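PDB 7BIP: luciferase-like monooxygenase from Streptomyces bottropensis, which probably acts as a luciferase-like monooxygenase in the biosynthesis of the aromatic polyketide rishirilide. Local coordinates for residues T83-M94 with H153-T164. Numbering follows the deposited sequence.
Sequences THPLKLAGKLAM and HRFGPVTMLPRT
M160 reaches against helix 85-98 where G90 bares its backbone: with no side chain in the way, SD lies 3.8 Å from G90 CA, and M160 CE touches both L86 O (3.5 Å) and the methyl L86 CD2 (3.6 Å). Its CG stands anti to the backbone N (chi1 176°), and two further bends curl the thioether back along the helix. One turn on, the A93 methyl CB meets P162 O at 3.2 Å and T164 CG2 at 3.9 Å, while the ring of P162, behind a cis peptide, packs on M94 CG. Behind M160, R163 NH2 binds M160 O on a lone pair, in the carbonyl plane. L86 CD2 also sits over the centre of the F155 ring in a CH-pi contact, 4.0 Å from its centroid.

Toward the helix start lies the side more open to solvent, where H84 and H153 are both partly exposed. Their rings meet obliquely, planes at 46°, with CD2 of each 3.3 Å apart. H84 is the N-cap: L86 N donates to H84 ND1 within the ring plane, fixing the ring's rotation, and F119 of the second subunit meets it edge-to-face. Replacing H84 by alanine is likely to leave L86 N without its capping acceptor and open a gap beside H153 and F155. The strand and following loop thus meet this helix of the TIM barrel-type fold directly through apolar and aromatic packing, while polar links run through neighbours such as N97, which bonds to A93 O and R163 O.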
ATOM      1  N   THR A  83     -11.080   0.554  -8.423  1.00 19.61           N
ATOM      2  CA  THR A  83      -9.766   0.050  -8.732  1.00 18.75           C
ATOM      3  C   THR A  83      -9.910  -0.980  -9.842  1.00 22.68           C
ATOM      4  O   THR A  83     -11.001  -1.207 -10.377  1.00 29.97           O
ATOM      5  CB  THR A  83      -9.089  -0.494  -7.470  1.00 22.42           C
ATOM      6  OG1 THR A  83      -7.736  -0.871  -7.760  1.00 28.36           O
ATOM      7  CG2 THR A  83      -9.860  -1.686  -6.902  1.00 25.98           C
ATOM      8  N   HIS A  84      -8.795  -1.557 -10.222  1.00 15.39           N
ATOM      9  CA  HIS A  84      -8.732  -2.656 -11.164  1.00 11.18           C
ATOM     10  C   HIS A  84      -8.474  -3.951 -10.406  1.00 11.97           C
ATOM     11  O   HIS A  84      -7.610  -3.981  -9.522  1.00 11.92           O
ATOM     12  CB  HIS A  84      -7.599  -2.413 -12.160  1.00 13.83           C
ATOM     13  CG  HIS A  84      -7.649  -3.291 -13.368  1.00 13.30           C
ATOM     14  ND1 HIS A  84      -7.453  -4.653 -13.311  1.00 13.31           N
ATOM     15  CD2 HIS A  84      -7.842  -2.990 -14.675  1.00 13.73           C
ATOM     16  CE1 HIS A  84      -7.551  -5.160 -14.526  1.00 12.84           C
ATOM     17  NE2 HIS A  84      -7.772  -4.172 -15.374  1.00 15.40           N
ATOM     18  N   PRO A  85      -9.189  -5.038 -10.711  1.00 13.05           N
ATOM     19  CA  PRO A  85      -9.000  -6.270  -9.918  1.00 14.16           C
ATOM     20  C   PRO A  85      -7.582  -6.812  -9.948  1.00 12.19           C
ATOM     21  O   PRO A  85      -7.165  -7.449  -8.975  1.00 14.21           O
ATOM     22  CB  PRO A  85      -9.986  -7.264 -10.550  1.00 17.48           C
ATOM     23  CG  PRO A  85     -10.367  -6.668 -11.857  1.00 18.82           C
ATOM     24  CD  PRO A  85     -10.254  -5.184 -11.716  1.00 14.80           C
ATOM     25  N   LEU A  86      -6.829  -6.603 -11.034  1.00 13.80           N
ATOM     26  CA  LEU A  86      -5.438  -7.050 -11.045  1.00 13.30           C
ATOM     27  C   LEU A  86      -4.647  -6.362  -9.942  1.00 13.79           C
ATOM     28  O   LEU A  86      -3.838  -6.991  -9.249  1.00 14.34           O
ATOM     29  CB  LEU A  86      -4.795  -6.758 -12.401  1.00 14.04           C
ATOM     30  CG  LEU A  86      -5.268  -7.590 -13.594  1.00 15.91           C
ATOM     31  CD1 LEU A  86      -4.695  -6.999 -14.884  1.00 13.87           C
ATOM     32  CD2 LEU A  86      -4.867  -9.050 -13.437  1.00 14.84           C
ATOM     33  N   LYS A  87      -4.851  -5.059  -9.790  1.00 13.59           N
ATOM     34  CA  LYS A  87      -4.136  -4.292  -8.777  1.00 15.10           C
ATOM     35  C   LYS A  87      -4.605  -4.651  -7.378  1.00 12.95           C
ATOM     36  O   LYS A  87      -3.789  -4.796  -6.460  1.00 15.15           O
ATOM     37  CB  LYS A  87      -4.363  -2.809  -9.031  1.00 17.60           C
ATOM     38  CG  LYS A  87      -3.797  -2.345 -10.331  1.00 37.07           C
ATOM     39  CD  LYS A  87      -2.314  -2.343 -10.257  1.00 53.54           C
ATOM     40  CE  LYS A  87      -1.872  -1.302  -9.258  1.00 60.33           C
ATOM     41  NZ  LYS A  87      -2.427   0.040  -9.591  1.00 61.26           N
ATOM     42  N   LEU A  88      -5.922  -4.756  -7.198  1.00 11.82           N
ATOM     43  CA  LEU A  88      -6.468  -5.091  -5.892  1.00 12.75           C
ATOM     44  C   LEU A  88      -6.008  -6.474  -5.454  1.00 15.70           C
ATOM     45  O   LEU A  88      -5.550  -6.659  -4.319  1.00 12.81           O
ATOM     46  CB  LEU A  88      -7.992  -5.013  -5.938  1.00 14.20           C
ATOM     47  CG  LEU A  88      -8.736  -5.092  -4.610  1.00 14.74           C
ATOM     48  CD1 LEU A  88      -8.163  -4.106  -3.588  1.00 12.97           C
ATOM     49  CD2 LEU A  88     -10.189  -4.779  -4.913  1.00 14.96           C
ATOM     50  N   ALA A  89      -6.118  -7.465  -6.344  1.00 11.94           N
ATOM     51  CA  ALA A  89      -5.653  -8.802  -5.990  1.00 10.47           C
ATOM     52  C   ALA A  89      -4.167  -8.795  -5.662  1.00 15.05           C
ATOM     53  O   ALA A  89      -3.736  -9.424  -4.687  1.00 12.87           O
ATOM     54  CB  ALA A  89      -5.939  -9.785  -7.124  1.00 12.01           C
ATOM     55  N   GLY A  90      -3.374  -8.076  -6.464  1.00 11.59           N
ATOM     56  CA  GLY A  90      -1.931  -8.079  -6.264  1.00 11.11           C
ATOM     57  C   GLY A  90      -1.510  -7.432  -4.957  1.00 11.71           C
ATOM     58  O   GLY A  90      -0.712  -8.004  -4.210  1.00 12.46           O
ATOM     59  N   LYS A  91      -2.030  -6.225  -4.661  1.00 12.07           N
ATOM     60  CA  LYS A  91      -1.585  -5.563  -3.431  1.00 11.90           C
ATOM     61  C   LYS A  91      -2.068  -6.311  -2.201  1.00 12.78           C
ATOM     62  O   LYS A  91      -1.346  -6.385  -1.198  1.00 13.00           O
ATOM     63  CB  LYS A  91      -2.032  -4.093  -3.388  1.00 11.03           C
ATOM     64  CG  LYS A  91      -3.523  -3.856  -3.173  1.00 12.29           C
ATOM     65  CD  LYS A  91      -3.818  -2.355  -3.017  1.00 19.49           C
ATOM     66  CE  LYS A  91      -3.594  -1.604  -4.311  1.00 28.37           C
ATOM     67  NZ  LYS A  91      -4.209  -0.241  -4.240  1.00 30.66           N
ATOM     68  N   LEU A  92      -3.255  -6.915  -2.264  1.00 11.18           N
ATOM     69  CA  LEU A  92      -3.736  -7.667  -1.108  1.00 10.30           C
ATOM     70  C   LEU A  92      -2.940  -8.953  -0.917  1.00 10.37           C
ATOM     71  O   LEU A  92      -2.709  -9.378   0.220  1.00 11.27           O
ATOM     72  CB  LEU A  92      -5.221  -7.978  -1.260  1.00 12.43           C
ATOM     73  CG  LEU A  92      -6.163  -6.778  -1.098  1.00 12.69           C
ATOM     74  CD1 LEU A  92      -7.534  -7.177  -1.609  1.00 12.13           C
ATOM     75  CD2 LEU A  92      -6.224  -6.280   0.362  1.00 11.71           C
ATOM     76  N   ALA A  93      -2.508  -9.588  -2.015  1.00 13.10           N
ATOM     77  CA  ALA A  93      -1.642 -10.755  -1.884  1.00 10.93           C
ATOM     78  C   ALA A  93      -0.288 -10.381  -1.272  1.00 12.17           C
ATOM     79  O   ALA A  93       0.245 -11.119  -0.429  1.00 12.60           O
ATOM     80  CB  ALA A  93      -1.469 -11.452  -3.244  1.00 11.19           C
ATOM     81  N   MET A  94       0.274  -9.225  -1.655  1.00 10.31           N
ATOM     82  CA  MET A  94       1.496  -8.768  -0.994  1.00 10.96           C
ATOM     83  C   MET A  94       1.271  -8.597   0.503  1.00 13.53           C
ATOM     84  O   MET A  94       2.084  -9.034   1.329  1.00 11.70           O
ATOM     85  CB  MET A  94       1.977  -7.452  -1.604  1.00 11.05           C
ATOM     86  CG  MET A  94       2.475  -7.533  -3.048  1.00 11.52           C
ATOM     87  SD  MET A  94       2.946  -5.869  -3.594  1.00 11.52           S
ATOM     88  CE  MET A  94       4.486  -5.587  -2.713  1.00 12.62           C
ATOM     89  N   HIS A 153     -13.595  -5.365 -17.140  1.00 13.39           N
ATOM     90  CA  HIS A 153     -12.201  -5.649 -17.455  1.00 12.17           C
ATOM     91  C   HIS A 153     -12.102  -7.014 -18.109  1.00 14.67           C
ATOM     92  O   HIS A 153     -12.810  -7.942 -17.714  1.00 15.76           O
ATOM     93  CB  HIS A 153     -11.333  -5.608 -16.191  1.00 15.50           C
ATOM     94  CG  HIS A 153     -11.481  -4.342 -15.410  1.00 15.62           C
ATOM     95  ND1 HIS A 153     -12.242  -4.252 -14.262  1.00 18.24           N
ATOM     96  CD2 HIS A 153     -10.994  -3.098 -15.638  1.00 15.36           C
ATOM     97  CE1 HIS A 153     -12.201  -3.011 -13.808  1.00 15.60           C
ATOM     98  NE2 HIS A 153     -11.448  -2.294 -14.621  1.00 18.11           N
ATOM     99  N   ARG A 154     -11.240  -7.130 -19.121  1.00 11.93           N
ATOM    100  CA  ARG A 154     -11.004  -8.397 -19.800  1.00 12.89           C
ATOM    101  C   ARG A 154      -9.509  -8.675 -19.833  1.00 17.08           C
ATOM    102  O   ARG A 154      -8.726  -7.830 -20.279  1.00 18.80           O
ATOM    103  CB  ARG A 154     -11.562  -8.385 -21.219  1.00 13.88           C
ATOM    104  CG  ARG A 154     -13.061  -8.146 -21.258  1.00 14.27           C
ATOM    105  CD  ARG A 154     -13.582  -8.201 -22.685  1.00 20.89           C
ATOM    106  NE  ARG A 154     -13.527  -6.881 -23.308  1.00 23.30           N
ATOM    107  CZ  ARG A 154     -13.105  -6.655 -24.545  1.00 30.40           C
ATOM    108  NH1 ARG A 154     -12.702  -7.663 -25.304  1.00 30.28           N
ATOM    109  NH2 ARG A 154     -13.089  -5.419 -25.019  1.00 27.94           N
ATOM    110  N   PHE A 155      -9.114  -9.855 -19.369  1.00 13.48           N
ATOM    111  CA  PHE A 155      -7.691 -10.163 -19.334  1.00 12.59           C
ATOM    112  C   PHE A 155      -7.530 -11.668 -19.218  1.00 15.40           C
ATOM    113  O   PHE A 155      -8.464 -12.383 -18.847  1.00 15.13           O
ATOM    114  CB  PHE A 155      -6.984  -9.445 -18.172  1.00 16.82           C
ATOM    115  CG  PHE A 155      -7.635  -9.655 -16.820  1.00 18.64           C
ATOM    116  CD1 PHE A 155      -7.447 -10.828 -16.104  1.00 16.23           C
ATOM    117  CD2 PHE A 155      -8.412  -8.649 -16.250  1.00 15.34           C
ATOM    118  CE1 PHE A 155      -8.050 -11.007 -14.855  1.00 13.62           C
ATOM    119  CE2 PHE A 155      -9.011  -8.818 -15.020  1.00 15.19           C
ATOM    120  CZ  PHE A 155      -8.830 -10.006 -14.317  1.00 15.79           C
ATOM    121  N   GLY A 156      -6.333 -12.141 -19.537  1.00 17.34           N
ATOM    122  CA  GLY A 156      -6.013 -13.531 -19.340  1.00 16.67           C
ATOM    123  C   GLY A 156      -5.870 -14.291 -20.640  1.00 19.61           C
ATOM    124  O   GLY A 156      -6.276 -13.814 -21.706  1.00 18.28           O
ATOM    125  N   PRO A 157      -5.307 -15.512 -20.576  1.00 16.03           N
ATOM    126  CA  PRO A 157      -4.896 -16.170 -19.327  1.00 14.96           C
ATOM    127  C   PRO A 157      -3.683 -15.535 -18.643  1.00 19.18           C
ATOM    128  O   PRO A 157      -2.657 -15.287 -19.290  1.00 20.04           O
ATOM    129  CB  PRO A 157      -4.572 -17.600 -19.770  1.00 16.32           C
ATOM    130  CG  PRO A 157      -4.277 -17.500 -21.235  1.00 21.75           C
ATOM    131  CD  PRO A 157      -5.140 -16.388 -21.751  1.00 20.32           C
ATOM    132  N   VAL A 158      -3.825 -15.256 -17.340  1.00 16.23           N
ATOM    133  CA  VAL A 158      -2.752 -14.706 -16.519  1.00 16.34           C
ATOM    134  C   VAL A 158      -2.773 -15.429 -15.180  1.00 14.58           C
ATOM    135  O   VAL A 158      -3.785 -16.003 -14.777  1.00 16.83           O
ATOM    136  CB  VAL A 158      -2.874 -13.181 -16.291  1.00 21.50           C
ATOM    137  CG1 VAL A 158      -2.581 -12.417 -17.580  1.00 24.47           C
ATOM    138  CG2 VAL A 158      -4.251 -12.835 -15.703  1.00 17.96           C
ATOM    139  N   THR A 159      -1.639 -15.393 -14.485  1.00 16.95           N
ATOM    140  CA  THR A 159      -1.559 -15.874 -13.111  1.00 14.30           C
ATOM    141  C   THR A 159      -0.962 -14.766 -12.258  1.00 15.60           C
ATOM    142  O   THR A 159       0.167 -14.325 -12.505  1.00 18.74           O
ATOM    143  CB  THR A 159      -0.726 -17.153 -12.994  1.00 16.45           C
ATOM    144  OG1 THR A 159      -1.246 -18.153 -13.875  1.00 19.39           O
ATOM    145  CG2 THR A 159      -0.778 -17.668 -11.557  1.00 19.47           C
ATOM    146  N   MET A 160      -1.730 -14.301 -11.278  1.00 14.28           N
ATOM    147  CA  MET A 160      -1.327 -13.173 -10.450  1.00 10.00           C
ATOM    148  C   MET A 160      -0.295 -13.596  -9.415  1.00 15.70           C
ATOM    149  O   MET A 160      -0.487 -14.578  -8.694  1.00 20.82           O
ATOM    150  CB  MET A 160      -2.548 -12.571  -9.750  1.00 14.36           C
ATOM    151  CG  MET A 160      -2.227 -11.439  -8.770  1.00 18.11           C
ATOM    152  SD  MET A 160      -1.385 -10.014  -9.526  0.88 20.27           S
ATOM    153  CE  MET A 160      -2.439  -9.694 -10.919  1.00 22.62           C
ATOM    154  N   LEU A 161       0.799 -12.852  -9.348  1.00 13.35           N
ATOM    155  CA  LEU A 161       1.798 -12.987  -8.307  1.00 11.08           C
ATOM    156  C   LEU A 161       1.750 -11.763  -7.406  1.00 12.84           C
ATOM    157  O   LEU A 161       1.257 -10.703  -7.810  1.00 12.96           O
ATOM    158  CB  LEU A 161       3.206 -13.128  -8.910  1.00 11.65           C
ATOM    159  CG  LEU A 161       3.460 -14.403  -9.719  1.00 13.73           C
ATOM    160  CD1 LEU A 161       4.841 -14.306 -10.363  1.00 18.40           C
ATOM    161  CD2 LEU A 161       3.355 -15.654  -8.855  1.00 15.98           C
ATOM    162  N   PRO A 162       2.202 -11.881  -6.158  1.00 12.58           N
ATOM    163  CA  PRO A 162       2.553 -13.142  -5.507  1.00 11.97           C
ATOM    164  C   PRO A 162       1.293 -13.955  -5.237  1.00 11.64           C
ATOM    165  O   PRO A 162       0.191 -13.397  -5.157  1.00 13.57           O
ATOM    166  CB  PRO A 162       3.207 -12.690  -4.203  1.00 11.95           C
ATOM    167  CG  PRO A 162       2.482 -11.367  -3.875  1.00 11.55           C
ATOM    168  CD  PRO A 162       2.218 -10.735  -5.223  1.00 14.08           C
ATOM    169  N   ARG A 163       1.426 -15.270  -5.144  1.00 11.18           N
ATOM    170  CA  ARG A 163       0.305 -16.041  -4.643  1.00 10.23           C
ATOM    171  C   ARG A 163       0.067 -15.681  -3.184  1.00 15.06           C
ATOM    172  O   ARG A 163       0.975 -15.239  -2.483  1.00 14.65           O
ATOM    173  CB  ARG A 163       0.569 -17.533  -4.803  1.00 12.27           C
ATOM    174  CG  ARG A 163       1.079 -17.912  -6.204  1.00 16.94           C
ATOM    175  CD  ARG A 163       0.121 -17.495  -7.319  1.00 14.67           C
ATOM    176  NE  ARG A 163      -1.064 -18.348  -7.381  1.00 15.55           N
ATOM    177  CZ  ARG A 163      -2.245 -17.949  -7.844  1.00 15.20           C
ATOM    178  NH1 ARG A 163      -3.278 -18.787  -7.876  1.00 14.12           N
ATOM    179  NH2 ARG A 163      -2.397 -16.704  -8.263  1.00 17.36           N
ATOM    180  N   THR A 164      -1.172 -15.852  -2.728  1.00 12.49           N
ATOM    181  CA  THR A 164      -1.451 -15.494  -1.342  1.00 11.42           C
ATOM    182  C   THR A 164      -0.777 -16.467  -0.369  1.00 14.18           C
ATOM    183  O   THR A 164      -0.366 -17.583  -0.718  1.00 15.24           O
ATOM    184  CB  THR A 164      -2.961 -15.451  -1.083  1.00 11.55           C
ATOM    185  OG1 THR A 164      -3.533 -16.735  -1.358  1.00 16.42           O
ATOM    186  CG2 THR A 164      -3.627 -14.405  -1.980  1.00 14.95           C
TER